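Local structure of tRNA dimethylallyltransferase (Staphylococcus epidermidis ATCC 12228, 3D3Q) at residues 46-51 against 227-232. The protein probably transfers a dimethylallyl group from dimethylallyl diphosphate to the adenine at position 37 of tRNAs that read codons beginning with uridine. Residues are numbered along the deposited sequence; the frame is centred on the assembly and turned at random.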
# COMPACT_ATOMS: atom_id res chain seq x y z
N GLY A 46 -5.80 -5.33 20.88
CA GLY A 46 -5.21 -6.56 21.39
C GLY A 46 -4.24 -7.16 20.40
O GLY A 46 -3.35 -7.94 20.75
N MSE A 47 -4.43 -6.79 19.13
CA MSE A 47 -3.58 -7.26 18.05
C MSE A 47 -2.67 -6.11 17.64
O MSE A 47 -2.90 -5.44 16.64
CB MSE A 47 -4.44 -7.71 16.88
CG MSE A 47 -5.56 -8.62 17.31
SE MSE A 47 -6.56 -9.29 15.83
CE MSE A 47 -5.76 -11.03 15.64
N ASP A 48 -1.61 -5.88 18.43
CA ASP A 48 -0.68 -4.80 18.17
C ASP A 48 0.66 -5.24 17.56
O ASP A 48 1.17 -4.61 16.63
CB ASP A 48 -0.42 -4.02 19.47
CG ASP A 48 -1.64 -3.97 20.39
OD1 ASP A 48 -2.77 -3.66 19.92
OD2 ASP A 48 -1.48 -4.23 21.60
N ILE A 49 1.23 -6.32 18.07
CA ILE A 49 2.50 -6.81 17.57
C ILE A 49 2.45 -7.39 16.17
O ILE A 49 3.25 -7.02 15.31
CB ILE A 49 3.08 -7.87 18.52
CG1 ILE A 49 3.36 -7.24 19.88
CG2 ILE A 49 4.35 -8.48 17.92
CD1 ILE A 49 3.84 -8.22 20.92
N GLY A 50 1.52 -8.30 15.92
CA GLY A 50 1.44 -8.92 14.60
C GLY A 50 0.99 -8.00 13.49
O GLY A 50 1.05 -8.34 12.31
N THR A 51 0.57 -6.80 13.85
CA THR A 51 0.07 -5.87 12.87
C THR A 51 0.97 -4.66 12.70
O THR A 51 0.65 -3.75 11.93
CB THR A 51 -1.31 -5.40 13.27
OG1 THR A 51 -1.23 -4.76 14.55
CG2 THR A 51 -2.26 -6.60 13.36
N PHE A 227 4.18 -14.51 19.52
CA PHE A 227 3.58 -15.77 19.91
C PHE A 227 2.79 -15.59 21.21
O PHE A 227 1.70 -16.13 21.35
CB PHE A 227 4.65 -16.84 20.07
CG PHE A 227 4.10 -18.23 20.25
CD1 PHE A 227 3.64 -18.65 21.50
CD2 PHE A 227 4.01 -19.11 19.18
CE1 PHE A 227 3.11 -19.93 21.68
CE2 PHE A 227 3.48 -20.39 19.34
CZ PHE A 227 3.02 -20.80 20.60
N ASN A 228 3.33 -14.82 22.15
CA ASN A 228 2.63 -14.61 23.42
C ASN A 228 1.29 -13.91 23.15
O ASN A 228 0.29 -14.17 23.83
CB ASN A 228 3.46 -13.76 24.37
CG ASN A 228 2.88 -13.72 25.77
OD1 ASN A 228 3.24 -12.87 26.58
ND2 ASN A 228 1.96 -14.63 26.05
N GLU A 229 1.28 -13.03 22.16
CA GLU A 229 0.08 -12.30 21.83
C GLU A 229 -0.98 -13.24 21.27
O GLU A 229 -2.11 -13.26 21.77
CB GLU A 229 0.40 -11.21 20.81
CG GLU A 229 -0.62 -10.10 20.74
CD GLU A 229 -0.23 -9.07 19.70
OE1 GLU A 229 -0.42 -9.36 18.50
OE2 GLU A 229 0.27 -7.99 20.08
N VAL A 230 -0.64 -14.03 20.25
CA VAL A 230 -1.62 -14.94 19.67
C VAL A 230 -2.12 -15.92 20.72
O VAL A 230 -3.18 -16.53 20.56
CB VAL A 230 -1.05 -15.75 18.49
CG1 VAL A 230 -0.35 -14.84 17.51
CG2 VAL A 230 -0.14 -16.82 18.99
N GLN A 231 -1.36 -16.07 21.80
CA GLN A 231 -1.76 -16.97 22.88
C GLN A 231 -2.88 -16.35 23.67
O GLN A 231 -3.85 -17.02 24.00
CB GLN A 231 -0.57 -17.25 23.80
CG GLN A 231 0.45 -18.24 23.26
CD GLN A 231 1.48 -18.62 24.32
OE1 GLN A 231 2.22 -17.77 24.81
NE2 GLN A 231 1.53 -19.91 24.67
N HIS A 232 -2.75 -15.06 23.99
CA HIS A 232 -3.77 -14.37 24.75
C HIS A 232 -5.05 -14.29 23.94
O HIS A 232 -6.15 -14.41 24.48
CB HIS A 232 -3.30 -12.96 25.10
CG HIS A 232 -2.14 -12.93 26.04
ND1 HIS A 232 -1.20 -11.92 26.04
CD2 HIS A 232 -1.76 -13.78 27.04
CE1 HIS A 232 -0.30 -12.14 26.98
NE2 HIS A 232 -0.62 -13.26 27.61
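Glu-229 reaches from helix 226-235 into the loop 46-51 and presents its carboxylate to three successive backbone amides. CG stands anti to the backbone N (chi1 -159°) and the chain stays extended to CD, which carries the acid group a full side-chain length off the helix. Ile-49 N gives the shorter and straighter of the two bonds to OE2, 2.8 Å at 166°, on the syn lone pair. Asp-48 N comes to the same oxygen from above the carboxylate plane, 3.3 Å from OE2. Gly-50 N makes a weak bond to OE1, at 3.4 Å, and Tyr-249 OH also binds that oxygen, so both carboxylate oxygens are engaged. The loop belongs to the chain that links strands 33-37 and 64-65, neighbours in the parallel sheet of this P-loop NTPase-related fold, and Gly-50 lies about 8 Å from the side chain of Thr-16 in the predicted nucleotide-binding P-loop, which probably contacts the substrate. The packed side is Glu-229, which is buried, with CB and CG1 of Ile-49 beside OE2; Met-47, also buried, leans on Leu-233 and Tyr-249. Toward solvent the contact thins. Exposed Gly-46 meets the helix through its carbonyl O, 3.5 Å from both CG and CD of Glu-229, while the carboxylate of Asp-48 forms a salt bridge with Lys-53, which may temper its repulsion with nearby Glu-229.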